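Side-chain contacts in ABC-type amino acid transport system, periplasmic component (PDB 4YMX), which binds arginine as the periplasmic substrate-binding protein of an amino acid ABC transporter: residues I67-A72 and M102-M107; D118-Y123 and D235-V240. One frame throughout, in Å; residues are numbered along the deposited sequence.

In the fold
From the N terminus, the chain lays down strand 38-43 and then runs into helix 65-77. Interaction 1 closes a loop, with 29 residues between segments 67-72 and 102-107, the latter opening with the sheet strand 102-103. The chain next passes through strand 117-124, crosses to the lobe built on the second five-stranded sheet, and comes back by strand 222-227. Interaction 2 closes this far longer loop, of 111 residues, with helix 231-247. The two loops neither nest nor cross; they follow in series. Both contacts fasten a helix to the same five-stranded sheet, and Tyr123 joins them, packing on Ile69 and Ile104.

Interaction 1 (I67-A72 and M102-M107); sequences IDIANA and MVIAGM. With ARG (arginine), chain C.
Ile104 and Ala70 meet in a wholly apolar contact, yet the chain just beyond Ile104 grips a bound arginine by its main chain. The tip of Ile104, CD1, comes to 3.9 Å from Ala70 CB, and it lies equally near Ala70 CA, so the methyl rests on the helix backbone as much as on the side chain. The isoleucine places its CG1 branch opposite the carbonyl carbon (chi1 -41°) and extends it, carrying CD1 up to helix 65-77. Ile69 CG2 also approaches this methyl, at 4.3 Å. Met102, two residues back along the chain, adds its terminal methyl: beyond CG the chain is fully extended, and CE ends 4.2 Å from Ala70 CB. Ala70 CB thus receives the ends of two longer side chains, and the small alanine lets both approach the helix. Met41 of strand 38-43 also packs on Ala70 and Ile104, continuing the apolar layer.

Past Ile104 two carbonyl oxygens hold the ligand. Ala105 O accepts a bond of 2.9 Å from NE of the arginine ligand and a weak one from its NH2, while Gly106 O takes the ligand's amino N at 2.8 Å. Gly106 sits at positive phi (51°), a conformation that favours glycine, and its own N is hydrogen-bonded to Asp66. A helix packed on a sheet, with a ligand-binding segment following one of its strands, is characteristic of the alpha/beta lobes of periplasmic binding proteins, here at the arginine pocket.

Interaction 2 (D118-Y123 and D235-V240); sequences DFSDLY and DVVNEV
Ser120 CB packs against Val237 CG1 at 3.8 Å where strand 117-124, at the edge of the five-stranded sheet in this alpha/beta lobe, runs nearly parallel to helix 231-247. The axes of the two short segments approach to 7.7 Å, and Ser120 is the strand residue whose CA comes nearest the helix. With chi1 at 74°, its hydroxyl lies between the backbone N and the carbonyl carbon, where OG donates to Asp121 O and is also bonded to Val224 N on the neighbouring strand.

At Asp121 a direct polar link follows. Its backbone N-H points nearly straight (167°) at Asn238 OD1, 2.8 Å away, and meets that oxygen a little above the amide plane. The amide uses both ends on the strand: while OD1 takes this peptide N-H, ND2 donates to a water that in turn donates to Phe119 O. Were Asn238 an alanine, the Asp121 N-H would probably lose its acceptor and the water one partner, with a gap opened beside Ser120 CB. The Asp121 carboxylate stacks over this amide with the planes 21° apart, although the two side chains cross nearly at right angles. Asp121 OD2 and Asn238 OD1, both acceptors, make no bond with each other; instead a second water donates to Asp121 OD2 and to Asn238 O, at 2.8 Å from each oxygen.

Interaction 1 (I67-A72 and M102-M107)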
loop_
_atom_site.group_PDB
_atom_site.type_symbol
_atom_site.label_atom_id
_atom_site.label_comp_id
_atom_site.label_asym_id
_atom_site.label_seq_id
_atom_site.Cartn_x
_atom_site.Cartn_y
_atom_site.Cartn_z
ATOM N N ILE A 67 5.335 2.670 9.095
ATOM C CA ILE A 67 6.217 3.621 9.768
ATOM C C ILE A 67 6.785 3.027 11.061
ATOM O O ILE A 67 7.961 3.227 11.378
ATOM C CB ILE A 67 5.515 4.949 10.071
ATOM C CG1 ILE A 67 4.857 5.507 8.808
ATOM C CG2 ILE A 67 6.502 5.948 10.673
ATOM C CD1 ILE A 67 5.750 5.567 7.593
ATOM N N ASP A 68 5.967 2.288 11.801
ATOM C CA ASP A 68 6.476 1.612 12.985
ATOM C C ASP A 68 7.569 0.617 12.613
ATOM O O ASP A 68 8.580 0.506 13.316
ATOM C CB ASP A 68 5.354 0.934 13.761
ATOM C CG ASP A 68 4.425 1.931 14.427
ATOM O OD1 ASP A 68 4.737 3.144 14.463
ATOM O OD2 ASP A 68 3.368 1.493 14.922
ATOM N N ILE A 69 7.391 -0.088 11.500
ATOM C CA ILE A 69 8.413 -1.031 11.055
ATOM C C ILE A 69 9.682 -0.268 10.667
ATOM O O ILE A 69 10.799 -0.659 11.032
ATOM C CB ILE A 69 7.909 -1.897 9.877
ATOM C CG1 ILE A 69 6.776 -2.808 10.361
ATOM C CG2 ILE A 69 9.043 -2.707 9.271
ATOM C CD1 ILE A 69 6.082 -3.587 9.254
ATOM N N ALA A 70 9.510 0.834 9.941
ATOM C CA ALA A 70 10.650 1.666 9.557
ATOM C C ALA A 70 11.425 2.154 10.759
ATOM O O ALA A 70 12.664 2.153 10.753
ATOM C CB ALA A 70 10.188 2.832 8.763
ATOM N N ASN A 71 10.712 2.574 11.796
ATOM C CA ASN A 71 11.397 3.050 12.985
ATOM C C ASN A 71 12.132 1.936 13.719
ATOM O O ASN A 71 13.196 2.182 14.298
ATOM C CB ASN A 71 10.461 3.847 13.889
ATOM C CG ASN A 71 10.398 5.299 13.488
ATOM O OD1 ASN A 71 11.394 6.019 13.571
ATOM N ND2 ASN A 71 9.234 5.737 13.049
ATOM N N ALA A 72 11.613 0.714 13.647
ATOM C CA ALA A 72 12.318 -0.424 14.233
ATOM C C ALA A 72 13.625 -0.673 13.479
ATOM O O ALA A 72 14.658 -0.988 14.081
ATOM C CB ALA A 72 11.439 -1.677 14.227
ATOM N N MET A 102 15.320 2.695 1.212
ATOM C CA MET A 102 14.359 1.613 1.273
ATOM C C MET A 102 12.975 2.171 1.019
ATOM O O MET A 102 12.737 3.373 1.186
ATOM C CB MET A 102 14.404 0.879 2.624
ATOM C CG MET A 102 13.952 1.717 3.810
ATOM S SD MET A 102 14.053 0.773 5.338
ATOM C CE MET A 102 13.658 2.033 6.547
ATOM N N VAL A 103 12.080 1.288 0.594
ATOM C CA VAL A 103 10.686 1.647 0.404
ATOM C C VAL A 103 9.831 0.729 1.262
ATOM O O VAL A 103 9.972 -0.496 1.219
ATOM C CB VAL A 103 10.256 1.526 -1.073
ATOM C CG1 VAL A 103 8.734 1.561 -1.203
ATOM C CG2 VAL A 103 10.911 2.618 -1.917
ATOM N N ILE A 104 8.962 1.328 2.068
ATOM C CA ILE A 104 7.945 0.578 2.786
ATOM C C ILE A 104 6.634 1.282 2.474
ATOM O O ILE A 104 6.435 2.428 2.862
ATOM C CB ILE A 104 8.199 0.534 4.303
ATOM C CG1 ILE A 104 9.690 0.317 4.600
ATOM C CG2 ILE A 104 7.379 -0.585 4.916
ATOM C CD1 ILE A 104 9.991 0.029 6.077
ATOM N N ALA A 105 5.762 0.611 1.729
ATOM C CA ALA A 105 4.546 1.250 1.233
ATOM C C ALA A 105 3.472 0.229 0.879
ATOM O O ALA A 105 2.847 0.302 -0.186
ATOM C CB ALA A 105 4.873 2.115 0.007
ATOM N N GLY A 106 3.273 -0.748 1.758
ATOM C CA GLY A 106 2.354 -1.838 1.480
ATOM C C GLY A 106 2.639 -2.460 0.123
ATOM O O GLY A 106 1.723 -2.798 -0.640
ATOM N N MET A 107 3.927 -2.598 -0.192
ATOM C CA MET A 107 4.351 -2.921 -1.543
ATOM C C MET A 107 4.522 -4.417 -1.758
ATOM O O MET A 107 5.247 -5.093 -1.023
ATOM C CB MET A 107 5.646 -2.189 -1.881
ATOM C CG MET A 107 6.141 -2.525 -3.277
ATOM S SD MET A 107 7.622 -1.638 -3.784
ATOM C CE MET A 107 6.938 -0.006 -4.097
HETATM N N ARG C . 0.026 -3.545 -2.728
HETATM C CA ARG C . -0.168 -2.787 -3.992
HETATM C C ARG C . 1.108 -2.777 -4.814
HETATM O O ARG C . 2.157 -3.220 -4.350
HETATM C CB ARG C . -0.604 -1.353 -3.690
HETATM C CG ARG C . 0.329 -0.608 -2.755
HETATM C CD ARG C . 0.008 0.877 -2.708
HETATM N NE ARG C . 0.673 1.521 -1.584
HETATM C CZ ARG C . 0.572 2.812 -1.291
HETATM N NH1 ARG C . -0.162 3.621 -2.036
HETATM N NH2 ARG C . 1.220 3.292 -0.247
HETATM O OXT ARG C . 1.109 -2.328 -5.959
#

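Interaction 2 (D118-Y123 and D235-V240)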
loop_
_atom_site.group_PDB
_atom_site.type_symbol
_atom_site.label_atom_id
_atom_site.label_comp_id
_atom_site.label_asym_id
_atom_site.label_seq_id
_atom_site.Cartn_x
_atom_site.Cartn_y
_atom_site.Cartn_z
ATOM N N ASP A 118 15.283 -5.422 -4.737
ATOM C CA ASP A 118 15.246 -6.609 -3.888
ATOM C C ASP A 118 14.213 -6.436 -2.777
ATOM O O ASP A 118 14.045 -5.343 -2.237
ATOM C CB ASP A 118 16.621 -6.875 -3.267
ATOM C CG ASP A 118 17.639 -7.362 -4.275
ATOM O OD1 ASP A 118 17.238 -7.923 -5.313
ATOM O OD2 ASP A 118 18.846 -7.195 -4.016
ATOM N N PHE A 119 13.544 -7.526 -2.422
ATOM C CA PHE A 119 12.506 -7.482 -1.395
ATOM C C PHE A 119 12.837 -8.315 -0.172
ATOM O O PHE A 119 13.437 -9.394 -0.262
ATOM C CB PHE A 119 11.158 -7.942 -1.953
ATOM C CG PHE A 119 10.514 -6.951 -2.868
ATOM C CD1 PHE A 119 9.708 -5.939 -2.361
ATOM C CD2 PHE A 119 10.714 -7.028 -4.236
ATOM C CE1 PHE A 119 9.107 -5.015 -3.216
ATOM C CE2 PHE A 119 10.119 -6.114 -5.093
ATOM C CZ PHE A 119 9.314 -5.103 -4.579
ATOM N N SER A 120 12.418 -7.800 0.977
ATOM C CA SER A 120 12.473 -8.546 2.222
ATOM C C SER A 120 11.462 -9.678 2.225
ATOM O O SER A 120 10.642 -9.821 1.311
ATOM C CB SER A 120 12.164 -7.606 3.384
ATOM O OG SER A 120 10.769 -7.302 3.404
ATOM N N ASP A 121 11.517 -10.471 3.284
ATOM C CA ASP A 121 10.445 -11.404 3.582
ATOM C C ASP A 121 9.140 -10.627 3.716
ATOM O O ASP A 121 9.144 -9.435 4.057
ATOM C CB ASP A 121 10.744 -12.138 4.890
ATOM C CG ASP A 121 11.969 -13.027 4.798
ATOM O OD1 ASP A 121 12.130 -13.714 3.769
ATOM O OD2 ASP A 121 12.755 -13.056 5.768
ATOM N N LEU A 122 8.022 -11.292 3.446
ATOM C CA LEU A 122 6.716 -10.665 3.645
ATOM C C LEU A 122 6.512 -10.308 5.117
ATOM O O LEU A 122 6.921 -11.060 6.014
ATOM C CB LEU A 122 5.587 -11.592 3.194
ATOM C CG LEU A 122 5.470 -11.899 1.706
ATOM C CD1 LEU A 122 4.471 -13.012 1.500
ATOM C CD2 LEU A 122 5.032 -10.664 0.947
ATOM N N TYR A 123 5.881 -9.163 5.372
ATOM C CA TYR A 123 5.569 -8.775 6.747
ATOM C C TYR A 123 4.061 -8.606 6.992
ATOM O O TYR A 123 3.639 -8.367 8.128
ATOM C CB TYR A 123 6.333 -7.509 7.169
ATOM C CG TYR A 123 5.954 -6.278 6.383
ATOM C CD1 TYR A 123 4.795 -5.567 6.684
ATOM C CD2 TYR A 123 6.750 -5.822 5.338
ATOM C CE1 TYR A 123 4.438 -4.449 5.959
ATOM C CE2 TYR A 123 6.395 -4.688 4.615
ATOM C CZ TYR A 123 5.239 -4.014 4.932
ATOM O OH TYR A 123 4.872 -2.901 4.213
ATOM N N ASP A 235 19.622 -7.577 4.715
ATOM C CA ASP A 235 19.804 -8.528 5.806
ATOM C C ASP A 235 19.328 -7.951 7.133
ATOM O O ASP A 235 18.665 -8.645 7.914
ATOM C CB ASP A 235 21.264 -8.981 5.905
ATOM C CG ASP A 235 21.638 -9.994 4.837
ATOM O OD1 ASP A 235 20.738 -10.538 4.161
ATOM O OD2 ASP A 235 22.851 -10.250 4.677
ATOM N N VAL A 236 19.653 -6.685 7.384
ATOM C CA VAL A 236 19.160 -6.005 8.579
ATOM C C VAL A 236 17.631 -5.931 8.587
ATOM O O VAL A 236 17.005 -6.195 9.617
ATOM C CB VAL A 236 19.765 -4.590 8.741
ATOM C CG1 VAL A 236 19.073 -3.834 9.865
ATOM C CG2 VAL A 236 21.279 -4.676 8.999
ATOM N N VAL A 237 17.033 -5.584 7.451
ATOM C CA VAL A 237 15.579 -5.498 7.368
ATOM C C VAL A 237 14.946 -6.850 7.688
ATOM O O VAL A 237 13.992 -6.930 8.476
ATOM C CB VAL A 237 15.104 -4.975 5.990
ATOM C CG1 VAL A 237 13.585 -5.115 5.845
ATOM C CG2 VAL A 237 15.509 -3.526 5.819
ATOM N N ASN A 238 15.458 -7.901 7.111
ATOM C CA ASN A 238 14.927 -9.217 7.366
ATOM C C ASN A 238 15.102 -9.641 8.801
ATOM O O ASN A 238 14.232 -10.228 9.334
ATOM C CB ASN A 238 15.539 -10.259 6.433
ATOM C CG ASN A 238 14.888 -10.286 5.091
ATOM O OD1 ASN A 238 13.751 -9.950 4.943
ATOM N ND2 ASN A 238 15.616 -10.733 4.137
ATOM N N GLU A 239 16.235 -9.303 9.396
ATOM C CA GLU A 239 16.455 -9.575 10.816
ATOM C C GLU A 239 15.456 -8.826 11.698
ATOM O O GLU A 239 14.935 -9.377 12.667
ATOM C CB GLU A 239 17.891 -9.213 11.226
ATOM C CG GLU A 239 18.977 -10.119 10.648
ATOM C CD GLU A 239 20.383 -9.639 10.981
ATOM O OE1 GLU A 239 20.570 -9.022 12.052
ATOM O OE2 GLU A 239 21.302 -9.873 10.167
ATOM N N VAL A 240 15.194 -7.566 11.372
ATOM C CA VAL A 240 14.275 -6.757 12.173
ATOM C C VAL A 240 12.846 -7.282 12.069
ATOM O O VAL A 240 12.148 -7.384 13.078
ATOM C CB VAL A 240 14.340 -5.264 11.767
ATOM C CG1 VAL A 240 13.184 -4.483 12.379
ATOM C CG2 VAL A 240 15.688 -4.677 12.179
HETATM O O HOH W 1 14.649 -11.267 1.343
HETATM O O HOH W 2 12.103 -11.513 7.958
#